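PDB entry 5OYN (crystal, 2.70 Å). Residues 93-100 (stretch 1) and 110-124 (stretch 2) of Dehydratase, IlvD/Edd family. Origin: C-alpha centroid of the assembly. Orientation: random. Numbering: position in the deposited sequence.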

ATOM      1  N   GLU A  93      12.741  -5.922  -2.131  1.00 55.83           N
ATOM      2  CA  GLU A  93      11.823  -6.303  -3.192  1.00 54.85           C
ATOM      3  C   GLU A  93      12.214  -5.557  -4.454  1.00 52.64           C
ATOM      4  O   GLU A  93      12.650  -4.405  -4.393  1.00 56.40           O
ATOM      5  CB  GLU A  93      10.382  -5.993  -2.799  1.00 57.53           C
ATOM      6  CG  GLU A  93       9.318  -6.450  -3.784  1.00 54.71           C
ATOM      7  CD  GLU A  93       7.963  -5.820  -3.469  1.00 66.56           C
ATOM      8  OE1 GLU A  93       7.014  -6.016  -4.273  1.00 68.86           O
ATOM      9  OE2 GLU A  93       7.849  -5.137  -2.411  1.00 62.41           O
ATOM     10  N   PHE A  94      12.096  -6.227  -5.590  1.00 44.42           N
ATOM     11  CA  PHE A  94      12.451  -5.617  -6.858  1.00 48.94           C
ATOM     12  C   PHE A  94      11.703  -6.349  -7.947  1.00 51.73           C
ATOM     13  O   PHE A  94      11.252  -7.479  -7.735  1.00 46.08           O
ATOM     14  CB  PHE A  94      13.968  -5.670  -7.104  1.00 51.08           C
ATOM     15  CG  PHE A  94      14.517  -7.065  -7.205  1.00 53.47           C
ATOM     16  CD1 PHE A  94      14.550  -7.730  -8.424  1.00 50.74           C
ATOM     17  CD2 PHE A  94      15.001  -7.716  -6.078  1.00 53.94           C
ATOM     18  CE1 PHE A  94      15.048  -9.016  -8.512  1.00 52.03           C
ATOM     19  CE2 PHE A  94      15.503  -9.006  -6.165  1.00 51.62           C
ATOM     20  CZ  PHE A  94      15.524  -9.651  -7.380  1.00 49.46           C
ATOM     21  N   PRO A  95      11.531  -5.732  -9.109  1.00 56.47           N
ATOM     22  CA  PRO A  95      10.689  -6.341 -10.138  1.00 49.86           C
ATOM     23  C   PRO A  95      11.483  -7.039 -11.224  1.00 55.07           C
ATOM     24  O   PRO A  95      12.714  -6.919 -11.290  1.00 55.39           O
ATOM     25  CB  PRO A  95       9.933  -5.138 -10.702  1.00 48.35           C
ATOM     26  CG  PRO A  95      10.916  -4.010 -10.590  1.00 48.48           C
ATOM     27  CD  PRO A  95      11.845  -4.326  -9.430  1.00 55.23           C
ATOM     28  N   VAL A  96      10.766  -7.767 -12.080  1.00 50.79           N
ATOM     29  CA  VAL A  96      11.311  -8.381 -13.274  1.00 54.61           C
ATOM     30  C   VAL A  96      10.436  -7.987 -14.457  1.00 55.40           C
ATOM     31  O   VAL A  96       9.398  -7.349 -14.302  1.00 55.43           O
ATOM     32  CB  VAL A  96      11.414  -9.918 -13.154  1.00 54.53           C
ATOM     33  CG1 VAL A  96      12.495 -10.286 -12.166  1.00 55.48           C
ATOM     34  CG2 VAL A  96      10.082 -10.510 -12.729  1.00 52.14           C
ATOM     35  N   HIS A  97      10.875  -8.367 -15.644  1.00 60.70           N
ATOM     36  CA  HIS A  97      10.068  -8.169 -16.832  1.00 55.92           C
ATOM     37  C   HIS A  97       8.703  -8.826 -16.623  1.00 55.00           C
ATOM     38  O   HIS A  97       8.639  -9.973 -16.158  1.00 54.60           O
ATOM     39  CB  HIS A  97      10.798  -8.757 -18.038  1.00 55.96           C
ATOM     40  CG  HIS A  97      10.070  -8.587 -19.330  1.00 60.06           C
ATOM     41  ND1 HIS A  97       9.832  -7.352 -19.892  1.00 61.46           N
ATOM     42  CD2 HIS A  97       9.518  -9.498 -20.166  1.00 59.10           C
ATOM     43  CE1 HIS A  97       9.166  -7.511 -21.023  1.00 60.60           C
ATOM     44  NE2 HIS A  97       8.962  -8.802 -21.211  1.00 56.53           N
ATOM     45  N   PRO A  98       7.602  -8.123 -16.881  1.00 59.15           N
ATOM     46  CA  PRO A  98       6.277  -8.702 -16.633  1.00 56.66           C
ATOM     47  C   PRO A  98       5.887  -9.696 -17.704  1.00 53.89           C
ATOM     48  O   PRO A  98       6.291  -9.591 -18.863  1.00 58.32           O
ATOM     49  CB  PRO A  98       5.349  -7.481 -16.665  1.00 52.84           C
ATOM     50  CG  PRO A  98       6.022  -6.540 -17.578  1.00 53.26           C
ATOM     51  CD  PRO A  98       7.502  -6.707 -17.272  1.00 58.41           C
ATOM     52  N   ILE A  99       5.085 -10.676 -17.297  1.00 58.25           N
ATOM     53  CA  ILE A  99       4.624 -11.730 -18.199  1.00 59.11           C
ATOM     54  C   ILE A  99       3.181 -12.079 -17.853  1.00 64.09           C
ATOM     55  O   ILE A  99       2.892 -12.524 -16.735  1.00 63.77           O
ATOM     56  CB  ILE A  99       5.492 -12.996 -18.130  1.00 59.25           C
ATOM     57  CG1 ILE A  99       6.992 -12.660 -18.271  1.00 58.80           C
ATOM     58  CG2 ILE A  99       5.004 -13.997 -19.175  1.00 60.44           C
ATOM     59  CD1 ILE A  99       7.906 -13.883 -18.430  1.00 58.28           C
ATOM     60  N   PHE A 100       2.280 -11.885 -18.814  1.00 63.79           N
ATOM     61  CA  PHE A 100       0.860 -12.196 -18.680  1.00 58.84           C
ATOM     62  C   PHE A 100       0.511 -12.993 -19.928  1.00 62.73           C
ATOM     63  O   PHE A 100       0.353 -12.416 -21.007  1.00 67.81           O
ATOM     64  CB  PHE A 100       0.019 -10.929 -18.553  1.00 59.56           C
ATOM     65  CG  PHE A 100      -1.472 -11.169 -18.523  1.00 65.09           C
ATOM     66  CD1 PHE A 100      -1.997 -12.399 -18.127  1.00 62.36           C
ATOM     67  CD2 PHE A 100      -2.357 -10.149 -18.877  1.00 63.88           C
ATOM     68  CE1 PHE A 100      -3.364 -12.615 -18.108  1.00 60.52           C
ATOM     69  CE2 PHE A 100      -3.734 -10.360 -18.859  1.00 62.03           C
ATOM     70  CZ  PHE A 100      -4.236 -11.601 -18.476  1.00 62.90           C
ATOM     71  N   LEU A 110       7.809 -15.561 -25.834  1.00 56.51           N
ATOM     72  CA  LEU A 110       8.903 -14.658 -26.149  1.00 60.92           C
ATOM     73  C   LEU A 110       9.561 -14.102 -24.896  1.00 62.16           C
ATOM     74  O   LEU A 110      10.731 -13.706 -24.930  1.00 61.89           O
ATOM     75  CB  LEU A 110       8.380 -13.509 -27.004  1.00 61.94           C
ATOM     76  CG  LEU A 110       8.277 -13.822 -28.487  1.00 62.21           C
ATOM     77  CD1 LEU A 110       7.676 -12.638 -29.219  1.00 66.15           C
ATOM     78  CD2 LEU A 110       9.659 -14.130 -28.997  1.00 59.70           C
ATOM     79  N   ASP A 111       8.832 -14.059 -23.789  1.00 63.18           N
ATOM     80  CA  ASP A 111       9.247 -13.261 -22.646  1.00 60.31           C
ATOM     81  C   ASP A 111      10.044 -14.044 -21.618  1.00 60.70           C
ATOM     82  O   ASP A 111      10.790 -13.434 -20.844  1.00 56.48           O
ATOM     83  CB  ASP A 111       8.017 -12.637 -21.987  1.00 59.48           C
ATOM     84  CG  ASP A 111       7.497 -11.446 -22.772  1.00 66.03           C
ATOM     85  OD1 ASP A 111       8.334 -10.771 -23.413  1.00 63.88           O
ATOM     86  OD2 ASP A 111       6.269 -11.188 -22.761  1.00 67.09           O
ATOM     87  N   ARG A 112       9.920 -15.373 -21.600  1.00 60.33           N
ATOM     88  CA  ARG A 112      10.597 -16.145 -20.570  1.00 56.17           C
ATOM     89  C   ARG A 112      12.097 -15.914 -20.616  1.00 59.42           C
ATOM     90  O   ARG A 112      12.735 -15.702 -19.579  1.00 59.34           O
ATOM     91  CB  ARG A 112      10.275 -17.620 -20.727  1.00 54.23           C
ATOM     92  CG  ARG A 112      10.792 -18.454 -19.587  1.00 58.24           C
ATOM     93  CD  ARG A 112      10.893 -19.905 -19.992  1.00 60.25           C
ATOM     94  NE  ARG A 112      12.144 -20.145 -20.697  1.00 63.26           N
ATOM     95  CZ  ARG A 112      12.360 -21.165 -21.516  1.00 60.55           C
ATOM     96  NH1 ARG A 112      11.409 -22.059 -21.743  1.00 60.01           N
ATOM     97  NH2 ARG A 112      13.537 -21.289 -22.103  1.00 69.23           N
ATOM     98  N   ASN A 113      12.673 -15.913 -21.816  1.00 61.42           N
ATOM     99  CA  ASN A 113      14.112 -15.730 -21.925  1.00 61.55           C
ATOM    100  C   ASN A 113      14.503 -14.282 -21.650  1.00 59.19           C
ATOM    101  O   ASN A 113      15.527 -14.024 -21.003  1.00 57.35           O
ATOM    102  CB  ASN A 113      14.588 -16.195 -23.306  1.00 67.31           C
ATOM    103  CG  ASN A 113      14.600 -17.731 -23.444  1.00 65.79           C
ATOM    104  OD1 ASN A 113      14.723 -18.461 -22.457  1.00 64.65           O
ATOM    105  ND2 ASN A 113      14.478 -18.214 -24.674  1.00 65.07           N
ATOM    106  N   LEU A 114      13.682 -13.328 -22.106  1.00 61.06           N
ATOM    107  CA  LEU A 114      13.942 -11.915 -21.835  1.00 54.89           C
ATOM    108  C   LEU A 114      13.880 -11.615 -20.342  1.00 54.15           C
ATOM    109  O   LEU A 114      14.713 -10.875 -19.813  1.00 59.89           O
ATOM    110  CB  LEU A 114      12.950 -11.044 -22.604  1.00 50.89           C
ATOM    111  CG  LEU A 114      13.012  -9.532 -22.370  1.00 58.57           C
ATOM    112  CD1 LEU A 114      14.400  -8.971 -22.593  1.00 56.71           C
ATOM    113  CD2 LEU A 114      11.999  -8.812 -23.251  1.00 61.25           C
ATOM    114  N   SER A 115      12.895 -12.171 -19.644  1.00 54.51           N
ATOM    115  CA  SER A 115      12.850 -12.012 -18.199  1.00 51.62           C
ATOM    116  C   SER A 115      14.053 -12.686 -17.548  1.00 54.90           C
ATOM    117  O   SER A 115      14.648 -12.145 -16.609  1.00 58.99           O
ATOM    118  CB  SER A 115      11.528 -12.576 -17.671  1.00 54.30           C
ATOM    119  OG  SER A 115      11.411 -12.471 -16.266  1.00 53.73           O
ATOM    120  N   TYR A 116      14.439 -13.858 -18.058  1.00 57.17           N
ATOM    121  CA  TYR A 116      15.619 -14.564 -17.566  1.00 57.07           C
ATOM    122  C   TYR A 116      16.850 -13.662 -17.576  1.00 59.76           C
ATOM    123  O   TYR A 116      17.545 -13.525 -16.563  1.00 60.78           O
ATOM    124  CB  TYR A 116      15.860 -15.815 -18.422  1.00 57.46           C
ATOM    125  CG  TYR A 116      17.265 -16.375 -18.309  1.00 59.77           C
ATOM    126  CD1 TYR A 116      17.633 -17.163 -17.221  1.00 60.77           C
ATOM    127  CD2 TYR A 116      18.228 -16.111 -19.283  1.00 60.52           C
ATOM    128  CE1 TYR A 116      18.920 -17.669 -17.103  1.00 60.12           C
ATOM    129  CE2 TYR A 116      19.525 -16.609 -19.169  1.00 58.72           C
ATOM    130  CZ  TYR A 116      19.860 -17.387 -18.079  1.00 60.45           C
ATOM    131  OH  TYR A 116      21.134 -17.891 -17.957  1.00 59.02           O
ATOM    132  N   LEU A 117      17.135 -13.039 -18.725  1.00 60.74           N
ATOM    133  CA  LEU A 117      18.310 -12.183 -18.856  1.00 53.15           C
ATOM    134  C   LEU A 117      18.336 -11.128 -17.775  1.00 56.32           C
ATOM    135  O   LEU A 117      19.341 -10.957 -17.080  1.00 64.27           O
ATOM    136  CB  LEU A 117      18.326 -11.512 -20.231  1.00 56.05           C
ATOM    137  CG  LEU A 117      18.517 -12.451 -21.422  1.00 57.87           C
ATOM    138  CD1 LEU A 117      18.125 -11.793 -22.745  1.00 51.54           C
ATOM    139  CD2 LEU A 117      19.955 -12.951 -21.444  1.00 57.07           C
ATOM    140  N   GLY A 118      17.221 -10.411 -17.621  1.00 58.74           N
ATOM    141  CA  GLY A 118      17.171  -9.311 -16.678  1.00 55.16           C
ATOM    142  C   GLY A 118      17.270  -9.757 -15.239  1.00 58.09           C
ATOM    143  O   GLY A 118      17.818  -9.035 -14.401  1.00 57.93           O
ATOM    144  N   LEU A 119      16.762 -10.948 -14.919  1.00 56.33           N
ATOM    145  CA  LEU A 119      16.873 -11.378 -13.533  1.00 55.07           C
ATOM    146  C   LEU A 119      18.325 -11.688 -13.165  1.00 60.68           C
ATOM    147  O   LEU A 119      18.780 -11.301 -12.076  1.00 56.95           O
ATOM    148  CB  LEU A 119      15.960 -12.568 -13.263  1.00 50.75           C
ATOM    149  CG  LEU A 119      15.799 -12.939 -11.783  1.00 50.81           C
ATOM    150  CD1 LEU A 119      15.620 -11.729 -10.879  1.00 51.52           C
ATOM    151  CD2 LEU A 119      14.633 -13.878 -11.607  1.00 55.67           C
ATOM    152  N   VAL A 120      19.087 -12.340 -14.066  1.00 58.61           N
ATOM    153  CA  VAL A 120      20.487 -12.648 -13.743  1.00 61.45           C
ATOM    154  C   VAL A 120      21.296 -11.361 -13.592  1.00 56.61           C
ATOM    155  O   VAL A 120      22.101 -11.234 -12.661  1.00 60.21           O
ATOM    156  CB  VAL A 120      21.140 -13.616 -14.769  1.00 60.05           C
ATOM    157  CG1 VAL A 120      20.223 -14.775 -15.141  1.00 53.00           C
ATOM    158  CG2 VAL A 120      21.669 -12.903 -16.019  1.00 61.81           C
ATOM    159  N   GLU A 121      21.083 -10.378 -14.475  1.00 54.33           N
ATOM    160  CA  GLU A 121      21.761  -9.092 -14.321  1.00 61.69           C
ATOM    161  C   GLU A 121      21.535  -8.520 -12.922  1.00 62.47           C
ATOM    162  O   GLU A 121      22.484  -8.128 -12.240  1.00 63.98           O
ATOM    163  CB  GLU A 121      21.282  -8.102 -15.385  1.00 62.29           C
ATOM    164  CG  GLU A 121      21.920  -8.240 -16.780  1.00 65.18           C
ATOM    165  CD  GLU A 121      23.366  -8.757 -16.771  1.00 66.10           C
ATOM    166  OE1 GLU A 121      23.545  -9.995 -16.837  1.00 72.05           O
ATOM    167  OE2 GLU A 121      24.318  -7.937 -16.735  1.00 66.19           O
ATOM    168  N   THR A 122      20.275  -8.497 -12.473  1.00 61.96           N
ATOM    169  CA  THR A 122      19.935  -7.977 -11.150  1.00 58.07           C
ATOM    170  C   THR A 122      20.541  -8.831 -10.040  1.00 58.49           C
ATOM    171  O   THR A 122      21.209  -8.310  -9.140  1.00 57.03           O
ATOM    172  CB  THR A 122      18.407  -7.905 -11.003  1.00 58.08           C
ATOM    173  OG1 THR A 122      17.860  -7.104 -12.055  1.00 56.26           O
ATOM    174  CG2 THR A 122      17.997  -7.331  -9.652  1.00 50.62           C
ATOM    175  N   LEU A 123      20.304 -10.150 -10.072  1.00 60.24           N
ATOM    176  CA  LEU A 123      20.791 -11.018  -8.994  1.00 62.23           C
ATOM    177  C   LEU A 123      22.306 -10.953  -8.865  1.00 62.20           C
ATOM    178  O   LEU A 123      22.850 -10.975  -7.752  1.00 62.03           O
ATOM    179  CB  LEU A 123      20.364 -12.461  -9.238  1.00 61.59           C
ATOM    180  CG  LEU A 123      18.895 -12.828  -9.086  1.00 57.14           C
ATOM    181  CD1 LEU A 123      18.761 -14.339  -9.203  1.00 55.54           C
ATOM    182  CD2 LEU A 123      18.364 -12.343  -7.764  1.00 51.84           C
ATOM    183  N   HIS A 124      23.007 -10.868  -9.991  1.00 61.45           N
ATOM    184  CA  HIS A 124      24.458 -10.855  -9.961  1.00 60.95           C
ATOM    185  C   HIS A 124      25.039  -9.458  -9.789  1.00 66.87           C
ATOM    186  O   HIS A 124      26.123  -9.321  -9.210  1.00 71.89           O
ATOM    187  CB  HIS A 124      24.999 -11.496 -11.239  1.00 68.62           C
ATOM    188  CG  HIS A 124      26.489 -11.503 -11.316  1.00 76.89           C
ATOM    189  ND1 HIS A 124      27.269 -12.313 -10.519  1.00 75.04           N
ATOM    190  CD2 HIS A 124      27.346 -10.778 -12.075  1.00 74.69           C
ATOM    191  CE1 HIS A 124      28.542 -12.095 -10.792  1.00 78.79           C
ATOM    192  NE2 HIS A 124      28.615 -11.171 -11.733  1.00 81.09           N
TER
HETATM  193  O   HOH W   1      15.130  -8.028 -12.403  1.00 57.50           O
HETATM  194  O   HOH W   2      13.613  -9.170 -16.481  1.00 55.03           O

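The apolar centre of the contact is a cluster of Phe-94 and Val-96 from stretch 1 with Leu-119, Thr-122 and Leu-123 from the helix of stretch 2, built around Leu-119. The CA-to-CB bond of Leu-119 runs sideways, but the side chain (chi1 t, chi2 p) brings its end nearer, and Leu-119 CD1 lies 3.7 Å from Val-96 CG1 and 3.6 Å from Phe-94 CE1. One methyl thus touches both residues, meeting the Phe-94 ring at its edge. Phe-94, with chi1 p, lays its ring among the side chains of Leu-119, Thr-122 and Leu-123, which lie about one turn apart at most. Thr-122 CG2 sits over one face, 3.9 Å from the centroid of the Phe-94 ring and 27° off the normal, a CH-pi contact; Leu-123 CD2 approaches obliquely, 3.9 Å from Phe-94 CZ. A flat, wide ring suits this place because it offers both face and edge to methyl groups. Val-96 is short and branched, and fits where the chain comes closer to the helix: Val-96 CB is 4.0 Å from Ser-115 OG.

The strand (93-95) and helix directions differ by 148°, so the chains run roughly antiparallel: Phe-94 meets the later turns of the helix and Ile-99 the earlier ones. Together the two surfaces bury 486 Å². Phe-94, Val-96, His-97 and Ile-99 point their CA-to-CB bonds toward the helix, whereas Pro-95, Pro-98 and Phe-100 point away.

Nearest approach of the backbones falls at His-97 and Ser-115, whose CA atoms are 4.9 Å apart. The small side chain of Ser-115 accompanies this close approach, and the CB atoms of His-97 and Ser-115 are 3.9 Å apart. Farther toward the start of the helix, Ile-99 (chi1 m, chi2 t) extends Ile-99 CD1 to 3.8 Å from Asp-111 CB and 3.9 Å from Ser-115 CB, so its methyl packs on the aliphatic carbons of two polar residues.

The polar edge begins with the His-97 ring, which chi1 t carries along the helix toward Asp-111. Leu-114 CD2 lies over one face of the His-97 ring, 3.9 Å from the centroid of that ring and 20° off the normal, while Asp-111 OD1 lies at the ring edge. There His-97 NE2 donates a weak hydrogen bond to Asp-111 OD1, at 3.0 Å with an N-H...O angle of 149°. An imidazole suits both roles, giving a flat face to the leucine and an N-H in its plane to the carboxylate. Both Asp-111 oxygens are also hydrogen-bonded elsewhere in the structure.

Two waters bridge the stretches, one between backbone groups and one from a backbone carbonyl to a side-chain hydroxyl. Water 2 accepts from His-97 N at 3.0 Å and donates to Ser-115 O at 3.2 Å, bridging loop and helix at their tightest point. Water 1 donates to Pro-95 O at 2.9 Å and is hydrogen-bonded to Thr-122 OG1 at 2.9 Å. Thr-122 therefore serves twice, its methyl on the Phe-94 ring and its hydroxyl on the water.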